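Local coordinates for DNA ligase (PDB 3QWU) that probably joins breaks in nucleic acid at the expense of ATP, working through a covalent enzyme-adenylate as ligases of its family do, at the interface of chains A and B. Numbering follows the deposited sequence. Chains: chain A/B, DNA ligase.

Contact 1: the interface of chains A and B. Residues chain A 290, 293, 359, 362-363; chain B 260, 263-264, 267.
A:Ile293 drives both of its branches into helix 253-269 of chain B and is, with B:Leu264 and B:Tyr267, the heart of this apolar helix-to-helix patch. Its CG2 methyl sits over one face of the tyrosine ring, offset toward the rim and 3.9 Å from the ring centroid, a CH-pi contact. The ring is offered there because CG of B:Tyr267 stands anti to the backbone N (chi1 177°). The other branch of A:Ile293 runs past B:Val263 in the opposite direction, CD1 to CG1 at 3.7 Å, and CD1 also touches CD2 of B:Leu264. That leucine divides its methyls: CD2 meets CD2 of A:Leu363 at 3.8 Å, while CD1 presses on CD1 of A:Leu362 at 3.4 Å, the two side chains lying roughly at right angles. A:Leu363 CD2 also lies against the tyrosine, 3.8 Å from CE2, and A:Phe290 crosses the base of the same residue, CE1 3.8 Å from its CA. An alanine at B:Tyr267 would remove the ring, and would probably leave the A:Ile293 CG2 methyl and A:Leu363 CD2 without the surface they pack on, opening a gap between the helices. The patch clamps helices 276-299 and 353-363 of chain A onto chain B, and probably helps to hold the two copies together if this dimer forms in solution.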
loop_
_atom_site.group_PDB
_atom_site.type_symbol
_atom_site.label_atom_id
_atom_site.label_comp_id
_atom_site.label_asym_id
_atom_site.label_seq_id
_atom_site.Cartn_x
_atom_site.Cartn_y
_atom_site.Cartn_z
ATOM N N PHE A 290 8.956 -1.986 -14.106
ATOM C CA PHE A 290 9.683 -2.637 -15.221
ATOM C C PHE A 290 11.020 -1.983 -15.428
ATOM O O PHE A 290 12.011 -2.649 -15.625
ATOM C CB PHE A 290 8.910 -2.539 -16.550
ATOM C CG PHE A 290 9.062 -3.708 -17.399
ATOM C CD1 PHE A 290 8.249 -4.817 -17.204
ATOM C CD2 PHE A 290 10.017 -3.746 -18.389
ATOM C CE1 PHE A 290 8.402 -5.993 -17.976
ATOM C CE2 PHE A 290 10.184 -4.904 -19.207
ATOM C CZ PHE A 290 9.371 -6.025 -18.992
ATOM N N ILE A 293 13.378 -3.094 -12.743
ATOM C CA ILE A 293 13.900 -4.412 -13.121
ATOM C C ILE A 293 14.930 -4.377 -14.249
ATOM O O ILE A 293 15.956 -5.074 -14.190
ATOM C CB ILE A 293 12.777 -5.372 -13.512
ATOM C CG1 ILE A 293 12.016 -5.805 -12.251
ATOM C CG2 ILE A 293 13.293 -6.600 -14.267
ATOM C CD1 ILE A 293 10.558 -6.074 -12.524
ATOM N N LEU A 359 14.390 -7.561 -5.571
ATOM C CA LEU A 359 14.369 -7.909 -6.986
ATOM C C LEU A 359 15.411 -9.005 -7.304
ATOM O O LEU A 359 15.124 -9.936 -8.062
ATOM C CB LEU A 359 14.536 -6.657 -7.854
ATOM C CG LEU A 359 13.458 -5.542 -7.866
ATOM C CD1 LEU A 359 13.822 -4.457 -8.898
ATOM C CD2 LEU A 359 12.080 -6.036 -8.184
ATOM N N LEU A 362 13.790 -12.361 -6.000
ATOM C CA LEU A 362 12.750 -12.833 -6.880
ATOM C C LEU A 362 13.253 -13.226 -8.265
ATOM O O LEU A 362 12.875 -14.293 -8.761
ATOM C CB LEU A 362 11.691 -11.773 -7.045
ATOM C CG LEU A 362 11.079 -11.227 -5.778
ATOM C CD1 LEU A 362 10.023 -10.216 -6.175
ATOM C CD2 LEU A 362 10.519 -12.369 -4.956
ATOM N N LEU A 363 14.102 -12.392 -8.879
ATOM C CA LEU A 363 14.655 -12.670 -10.227
ATOM C C LEU A 363 15.529 -13.922 -10.335
ATOM O O LEU A 363 15.600 -14.531 -11.385
ATOM C CB LEU A 363 15.448 -11.467 -10.771
ATOM C CG LEU A 363 14.563 -10.298 -11.184
ATOM C CD1 LEU A 363 15.458 -9.188 -11.532
ATOM C CD2 LEU A 363 13.672 -10.654 -12.356
ATOM N N LEU B 260 3.938 -6.555 -8.086
ATOM C CA LEU B 260 5.140 -7.261 -8.429
ATOM C C LEU B 260 4.896 -8.606 -9.074
ATOM O O LEU B 260 5.689 -9.020 -9.916
ATOM C CB LEU B 260 5.947 -7.515 -7.177
ATOM C CG LEU B 260 6.774 -6.348 -6.724
ATOM C CD1 LEU B 260 7.109 -6.502 -5.184
ATOM C CD2 LEU B 260 7.952 -6.325 -7.654
ATOM N N VAL B 263 3.924 -7.704 -12.552
ATOM C CA VAL B 263 5.094 -7.201 -13.259
ATOM C C VAL B 263 6.161 -8.283 -13.541
ATOM O O VAL B 263 6.769 -8.270 -14.594
ATOM C CB VAL B 263 5.779 -5.987 -12.521
ATOM C CG1 VAL B 263 7.041 -5.498 -13.314
ATOM C CG2 VAL B 263 4.790 -4.790 -12.324
ATOM N N LEU B 264 6.367 -9.226 -12.635
ATOM C CA LEU B 264 7.369 -10.241 -12.873
ATOM C C LEU B 264 6.908 -11.245 -13.908
ATOM O O LEU B 264 7.705 -11.712 -14.653
ATOM C CB LEU B 264 7.824 -10.917 -11.561
ATOM C CG LEU B 264 8.702 -9.902 -10.819
ATOM C CD1 LEU B 264 8.957 -10.268 -9.395
ATOM C CD2 LEU B 264 10.006 -9.796 -11.557
ATOM N N TYR B 267 7.536 -9.523 -17.126
ATOM C CA TYR B 267 8.954 -9.661 -17.418
ATOM C C TYR B 267 9.276 -11.065 -17.901
ATOM O O TYR B 267 9.984 -11.230 -18.910
ATOM C CB TYR B 267 9.798 -9.317 -16.182
ATOM C CG TYR B 267 11.285 -9.517 -16.389
ATOM C CD1 TYR B 267 12.028 -8.606 -17.097
ATOM C CD2 TYR B 267 11.936 -10.634 -15.890
ATOM C CE1 TYR B 267 13.420 -8.805 -17.314
ATOM C CE2 TYR B 267 13.338 -10.842 -16.092
ATOM C CZ TYR B 267 14.051 -9.908 -16.805
ATOM O OH TYR B 267 15.401 -10.053 -17.016
#

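Contact 2: the interface of chains A and B. Residues chain A 266-267, 271, 278; chain B 287, 290.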
loop_
_atom_site.group_PDB
_atom_site.type_symbol
_atom_site.label_atom_id
_atom_site.label_comp_id
_atom_site.label_asym_id
_atom_site.label_seq_id
_atom_site.Cartn_x
_atom_site.Cartn_y
_atom_site.Cartn_z
ATOM N N MET A 266 -12.342 10.838 -11.790
ATOM C CA MET A 266 -13.142 10.100 -12.803
ATOM C C MET A 266 -14.615 10.192 -12.530
ATOM O O MET A 266 -15.417 10.367 -13.460
ATOM C CB MET A 266 -12.695 8.627 -12.923
ATOM C CG MET A 266 -11.304 8.553 -13.475
ATOM S SD MET A 266 -10.565 6.988 -13.501
ATOM C CE MET A 266 -11.545 6.178 -14.832
ATOM N N TYR A 267 -14.980 10.100 -11.252
ATOM C CA TYR A 267 -16.372 10.176 -10.852
ATOM C C TYR A 267 -16.912 11.577 -11.027
ATOM O O TYR A 267 -18.044 11.780 -11.445
ATOM C CB TYR A 267 -16.492 9.727 -9.401
ATOM C CG TYR A 267 -17.827 9.983 -8.723
ATOM C CD1 TYR A 267 -18.874 9.101 -8.860
ATOM C CD2 TYR A 267 -18.020 11.103 -7.936
ATOM C CE1 TYR A 267 -20.115 9.342 -8.230
ATOM C CE2 TYR A 267 -19.243 11.357 -7.313
ATOM C CZ TYR A 267 -20.271 10.469 -7.458
ATOM O OH TYR A 267 -21.461 10.710 -6.826
ATOM N N LEU A 271 -17.100 8.678 -16.213
ATOM C CA LEU A 271 -16.225 7.503 -16.524
ATOM C C LEU A 271 -16.244 7.178 -18.023
ATOM O O LEU A 271 -15.435 6.384 -18.496
ATOM C CB LEU A 271 -16.756 6.301 -15.745
ATOM C CG LEU A 271 -16.121 4.928 -15.635
ATOM C CD1 LEU A 271 -17.253 3.939 -15.191
ATOM C CD2 LEU A 271 -15.406 4.441 -16.907
ATOM N N TYR A 278 -7.612 4.094 -17.149
ATOM C CA TYR A 278 -7.342 2.715 -16.832
ATOM C C TYR A 278 -5.930 2.329 -17.248
ATOM O O TYR A 278 -5.090 1.944 -16.406
ATOM C CB TYR A 278 -8.353 1.817 -17.516
ATOM C CG TYR A 278 -9.740 1.931 -16.981
ATOM C CD1 TYR A 278 -10.017 1.692 -15.645
ATOM C CD2 TYR A 278 -10.786 2.281 -17.800
ATOM C CE1 TYR A 278 -11.330 1.790 -15.139
ATOM C CE2 TYR A 278 -12.109 2.391 -17.305
ATOM C CZ TYR A 278 -12.366 2.128 -15.983
ATOM O OH TYR A 278 -13.638 2.247 -15.508
ATOM N N ASP B 287 -12.213 -0.024 -10.938
ATOM C CA ASP B 287 -13.612 -0.460 -11.004
ATOM C C ASP B 287 -14.200 -0.846 -9.638
ATOM O O ASP B 287 -15.361 -0.576 -9.366
ATOM C CB ASP B 287 -13.818 -1.534 -12.041
ATOM C CG ASP B 287 -13.879 -0.960 -13.444
ATOM O OD1 ASP B 287 -14.239 0.255 -13.647
ATOM O OD2 ASP B 287 -13.567 -1.737 -14.349
ATOM N N PHE B 290 -14.879 2.464 -7.843
ATOM C CA PHE B 290 -16.127 2.988 -8.451
ATOM C C PHE B 290 -17.367 2.272 -7.945
ATOM O O PHE B 290 -18.403 2.872 -7.712
ATOM C CB PHE B 290 -16.137 2.876 -9.987
ATOM C CG PHE B 290 -16.050 4.208 -10.684
ATOM C CD1 PHE B 290 -17.102 5.102 -10.622
ATOM C CD2 PHE B 290 -14.920 4.571 -11.374
ATOM C CE1 PHE B 290 -17.047 6.356 -11.242
ATOM C CE2 PHE B 290 -14.842 5.816 -11.998
ATOM C CZ PHE B 290 -15.948 6.720 -11.915
#
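The apolar part of this contact is the insertion of B:Phe290, from helix 277-299 of chain B, against the end of helix 254-269 of chain A and the loop residue A:Leu271. The phenylalanine buries 71 Å² and meets chain A with the outer end of its ring. CZ lies 3.6 Å from CA of A:Tyr267, so the backbone of that residue takes the contact as much as its side chain does. CE2, on one flank, packs on CB of A:Met266 at 3.7 Å, and CE1, on the other, approaches CB of A:Tyr267 at 3.9 Å. A:Leu271 crosses the ring end at a slant, its CB 3.9 Å from CZ. The first torsion of the phenylalanine, chi1 -111°, lies far from a staggered value, as if the ring had been turned to fit the groove between these residues. The carbonyl oxygen A:Met266 O lies in the plane of the ring, at its edge.

The polar part is a hydrogen bond between two helices, given by the phenol A:Tyr278 OH to the carboxylate oxygen OD1 of B:Asp287 at 2.8 Å. The phenol ring and the carboxylate are steeply turned against each other, their planes 63° apart. Behind this pair, within chain A, the CE methyl of A:Met266 lies above one face of the A:Tyr278 ring, toward its rim, and may help to steady it. The donor reaches OD1 on its syn side, 21° out of the carboxylate plane.

The centres of contact 1 and contact 2 are about 28 Å apart, yet they draw on equivalent helices. Contact 1 joins helix 253-269 of chain B to helix 276-299 of chain A; contact 2 joins their twins, 254-269 of chain A and 277-299 of chain B. A:Phe290 with B:Tyr267 in contact 1 thus recurs as B:Phe290 with A:Tyr267 in contact 2, as the two-fold symmetry requires. Contact 1 adds helix 353-363, and contact 2 the A:Tyr278 to B:Asp287 bond. Such reciprocal fastening at separate points would probably resist rocking of one copy on the other, although the structure alone does not prove a dimer in solution.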